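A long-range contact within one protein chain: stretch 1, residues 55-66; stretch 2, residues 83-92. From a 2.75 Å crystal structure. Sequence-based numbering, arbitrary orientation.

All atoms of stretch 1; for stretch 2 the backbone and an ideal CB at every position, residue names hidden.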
# COMPACT_ATOMS: atom_id res chain seq x y z
N ARG B 55 23.03 7.79 34.06
CA ARG B 55 23.35 8.44 32.80
C ARG B 55 24.37 7.59 32.05
O ARG B 55 25.18 6.89 32.67
CB ARG B 55 23.90 9.85 33.06
CG ARG B 55 22.81 10.82 33.48
CD ARG B 55 23.31 12.14 34.04
NE ARG B 55 23.94 12.92 32.97
CZ ARG B 55 25.24 13.18 32.86
NH1 ARG B 55 25.68 13.90 31.84
NH2 ARG B 55 26.11 12.78 33.79
N VAL B 56 24.31 7.62 30.72
CA VAL B 56 25.24 6.88 29.88
C VAL B 56 25.74 7.80 28.77
O VAL B 56 24.94 8.44 28.09
CB VAL B 56 24.61 5.63 29.24
CG1 VAL B 56 25.64 4.85 28.42
CG2 VAL B 56 24.03 4.72 30.32
N ILE B 57 27.05 7.89 28.61
CA ILE B 57 27.69 8.70 27.59
C ILE B 57 28.12 7.69 26.52
O ILE B 57 29.11 6.97 26.71
CB ILE B 57 28.90 9.47 28.14
CG1 ILE B 57 28.47 10.36 29.32
CG2 ILE B 57 29.55 10.29 27.02
CD1 ILE B 57 29.61 11.12 29.97
N VAL B 58 27.40 7.65 25.41
CA VAL B 58 27.67 6.70 24.34
C VAL B 58 28.50 7.28 23.18
O VAL B 58 28.15 8.31 22.63
CB VAL B 58 26.35 6.19 23.72
CG1 VAL B 58 26.65 5.08 22.72
CG2 VAL B 58 25.42 5.67 24.80
N ASP B 59 29.58 6.59 22.83
CA ASP B 59 30.44 6.95 21.70
C ASP B 59 29.93 6.14 20.50
O ASP B 59 30.44 5.07 20.20
CB ASP B 59 31.91 6.63 21.98
CG ASP B 59 32.53 7.51 23.07
OD1 ASP B 59 31.94 8.55 23.43
OD2 ASP B 59 33.64 7.17 23.55
N THR B 60 28.91 6.66 19.82
CA THR B 60 28.32 5.97 18.67
C THR B 60 29.16 6.03 17.40
O THR B 60 29.98 6.92 17.24
CB THR B 60 26.93 6.55 18.30
OG1 THR B 60 27.07 7.88 17.80
CG2 THR B 60 25.99 6.54 19.50
N ARG B 61 28.92 5.07 16.52
CA ARG B 61 29.57 5.00 15.22
C ARG B 61 28.53 5.36 14.17
O ARG B 61 27.33 5.18 14.39
CB ARG B 61 30.15 3.60 14.96
CG ARG B 61 31.39 3.32 15.77
CD ARG B 61 31.98 1.95 15.42
NE ARG B 61 33.26 1.75 16.10
CZ ARG B 61 33.98 0.63 16.06
NH1 ARG B 61 35.13 0.55 16.72
NH2 ARG B 61 33.56 -0.43 15.37
N ASP B 62 28.98 5.86 13.01
CA ASP B 62 28.05 6.25 11.96
C ASP B 62 27.37 5.01 11.36
O ASP B 62 27.76 3.88 11.63
CB ASP B 62 28.73 7.14 10.89
CG ASP B 62 29.72 6.39 9.98
OD1 ASP B 62 29.66 5.14 9.88
OD2 ASP B 62 30.54 7.06 9.29
N ALA B 63 26.36 5.25 10.54
CA ALA B 63 25.60 4.17 9.91
C ALA B 63 26.42 3.20 9.05
O ALA B 63 25.99 2.07 8.83
CB ALA B 63 24.49 4.77 9.07
N PHE B 64 27.58 3.64 8.58
CA PHE B 64 28.44 2.81 7.72
C PHE B 64 29.62 2.21 8.48
O PHE B 64 30.47 1.54 7.89
CB PHE B 64 28.95 3.67 6.55
CG PHE B 64 27.89 4.55 5.94
CD1 PHE B 64 26.83 3.99 5.23
CD2 PHE B 64 27.94 5.94 6.08
CE1 PHE B 64 25.84 4.79 4.68
CE2 PHE B 64 26.96 6.74 5.53
CZ PHE B 64 25.90 6.17 4.83
N GLU B 65 29.64 2.42 9.79
CA GLU B 65 30.71 1.96 10.69
C GLU B 65 32.08 2.41 10.16
O GLU B 65 33.03 1.64 10.11
CB GLU B 65 30.63 0.44 10.94
CG GLU B 65 31.40 0.00 12.19
CD GLU B 65 31.20 -1.45 12.59
OE1 GLU B 65 31.42 -1.76 13.79
OE2 GLU B 65 30.82 -2.28 11.73
N GLY B 66 32.15 3.69 9.77
CA GLY B 66 33.36 4.31 9.24
C GLY B 66 33.90 3.79 7.92
O GLY B 66 35.01 4.16 7.51
N UNK B 83 23.23 -4.47 6.26
CA UNK B 83 24.18 -4.21 7.34
C UNK B 83 24.62 -2.75 7.46
O UNK B 83 25.71 -2.37 7.02
CB UNK B 83 25.42 -5.09 7.14
N UNK B 84 23.73 -1.95 8.03
CA UNK B 84 23.97 -0.55 8.32
C UNK B 84 23.54 -0.34 9.77
O UNK B 84 22.89 -1.20 10.37
CB UNK B 84 23.22 0.37 7.36
N UNK B 85 23.91 0.80 10.33
CA UNK B 85 23.54 1.17 11.69
C UNK B 85 24.13 0.24 12.77
O UNK B 85 23.39 -0.47 13.45
CB UNK B 85 22.01 1.18 11.81
N UNK B 86 25.47 0.24 12.92
CA UNK B 86 26.08 -0.56 13.98
C UNK B 86 25.54 -0.07 15.32
O UNK B 86 25.54 1.13 15.58
CB UNK B 86 27.61 -0.47 13.94
N UNK B 87 25.09 -1.01 16.16
CA UNK B 87 24.47 -0.66 17.45
C UNK B 87 25.31 -0.78 18.70
O UNK B 87 26.07 -1.73 18.85
CB UNK B 87 23.23 -1.54 17.65
N UNK B 88 25.16 0.21 19.58
CA UNK B 88 25.76 0.16 20.91
C UNK B 88 24.75 -0.60 21.75
O UNK B 88 23.54 -0.53 21.48
CB UNK B 88 26.07 1.55 21.48
N UNK B 89 25.22 -1.35 22.74
CA UNK B 89 24.32 -2.14 23.59
C UNK B 89 24.62 -3.62 23.42
O UNK B 89 25.53 -3.99 22.69
CB UNK B 89 22.86 -1.85 23.25
N UNK B 90 23.83 -4.47 24.07
CA UNK B 90 22.70 -4.08 24.90
C UNK B 90 23.06 -3.59 26.30
O UNK B 90 23.97 -4.11 26.93
CB UNK B 90 21.74 -5.27 25.02
N UNK B 91 22.33 -2.57 26.75
CA UNK B 91 22.48 -2.00 28.08
C UNK B 91 21.39 -2.63 28.93
O UNK B 91 20.24 -2.70 28.50
CB UNK B 91 22.39 -0.47 28.07
N UNK B 92 21.74 -3.09 30.13
CA UNK B 92 20.76 -3.73 31.03
C UNK B 92 20.32 -2.79 32.11
O UNK B 92 21.15 -2.12 32.72
CB UNK B 92 21.34 -5.00 31.66

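At position 83 the CA-to-CB bond runs sideways and its ideal CB has nothing of stretch 1 within 5.5 Å, so this contact sets no rule; the residue is Phe83, whose ring leads away.

Position 84 is more demanding. Its CB also points sideways, with the ideal CB 3.6 Å from Ala63 O, and the ring of Phe64 lies nearby. An apolar chain long enough to reach that ring would suit: leucine, isoleucine or methionine. Leu84 is found, in the m,t rotamer, with CD2 3.7 Å from Phe64 CD1. Its backbone contributes too, since Leu84 CA lies 3.3 Å from Ala63 O in a CA-H...O contact.

At 85 the backbone makes the main link. The N of 85 donates to Ala63 O at 2.9 Å, a well-directed bond that any residue but proline could make. Phi and psi of 64/66 are left-handed, which favours glycine, asparagine or aspartate. Asn85 is deposited. Although CA-to-CB points away, the side chain bends back until OD1 is 3.2 Å from Ala63 CB.

At position 86 CA-to-CB points toward the turn formed by Asp62 to Glu65. The ideal CB is 4.0 Å from Glu65 CD and 4.9 Å from Arg61 CB, leaving room for a compact apolar group; phi near -60° admits proline, while valine or alanine might also serve. Pro86 packs its CG 3.2 Å from Asp62 O, 3.8 Å from Glu65 CB and 4.0 Å from Arg61 CB. Its carbonyl faces two waters, which also reach the Arg61 backbone.

At position 87 CA-to-CB points away with no neighbour in stretch 1, so many residues would do. Gln87 turns inward on its own stretch, NE2 donating to Asn85 O at 3.0 Å.

At 88 CA-to-CB points toward stretch 1; the ideal CB of 88 lies 3.8 Å from Val58 CG1, with Thr60 CG2 beyond. Apolar and small polar chains are both plausible, and the carbonyl of Asp59 rewards a donor if water can mediate. Asn88 uses water 1 as that bridge: its ND2 donates to the water at 2.8 Å, and the water donates to Asp59 O at 2.8 Å.

Position 89, at phi/psi 116/-176, would jam a CB against the preceding carbonyl; Gly89 answers this. Position 90 is out of reach, and Pro90 follows a cis peptide.

At 91 CB points toward Val56 across a wide gap, calling for a long aliphatic chain; Ile91 extends CD1 to 4.2 Å from Val56 CG1. Position 92 is out of reach and is occupied by Met92, as selenomethionine.

Stretch 2 83-92: FLNPQNGPIM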
# COMPACT_ATOMS: atom_id res chain seq x y z
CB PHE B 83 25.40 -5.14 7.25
CG PHE B 83 25.07 -6.60 7.37
CD1 PHE B 83 25.03 -7.21 8.61
CD2 PHE B 83 24.79 -7.37 6.23
CE1 PHE B 83 24.73 -8.56 8.73
CE2 PHE B 83 24.49 -8.72 6.34
CZ PHE B 83 24.45 -9.31 7.59
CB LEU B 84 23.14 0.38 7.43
CG LEU B 84 23.46 0.49 5.93
CD1 LEU B 84 22.52 1.50 5.29
CD2 LEU B 84 24.92 0.89 5.70
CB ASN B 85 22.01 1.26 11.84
CG ASN B 85 21.36 2.16 10.81
OD1 ASN B 85 22.02 3.02 10.20
ND2 ASN B 85 20.06 1.97 10.60
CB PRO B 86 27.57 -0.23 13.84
CG PRO B 86 27.60 1.08 13.13
CD PRO B 86 26.48 0.98 12.16
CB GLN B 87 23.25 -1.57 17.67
CG GLN B 87 22.16 -1.42 16.62
CD GLN B 87 21.52 -0.05 16.67
OE1 GLN B 87 21.00 0.39 17.71
NE2 GLN B 87 21.51 0.63 15.52
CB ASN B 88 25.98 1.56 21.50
CG ASN B 88 27.27 2.18 21.04
OD1 ASN B 88 27.28 3.06 20.20
ND2 ASN B 88 28.38 1.69 21.58
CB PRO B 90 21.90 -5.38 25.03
CG PRO B 90 22.88 -6.46 24.86
CD PRO B 90 23.98 -5.93 23.99
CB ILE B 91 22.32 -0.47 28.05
CG1 ILE B 91 23.38 0.15 27.13
CG2 ILE B 91 22.42 0.11 29.46
CD1 ILE B 91 23.31 1.65 26.99
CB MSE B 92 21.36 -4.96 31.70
CG MSE B 92 22.07 -5.88 30.71
SE MSE B 92 20.78 -6.74 29.48
CE MSE B 92 20.11 -8.19 30.63
O HOH W 1 30.90 2.84 21.88
O HOH W 2 26.78 3.19 17.01
O HOH W 3 25.24 3.27 14.03
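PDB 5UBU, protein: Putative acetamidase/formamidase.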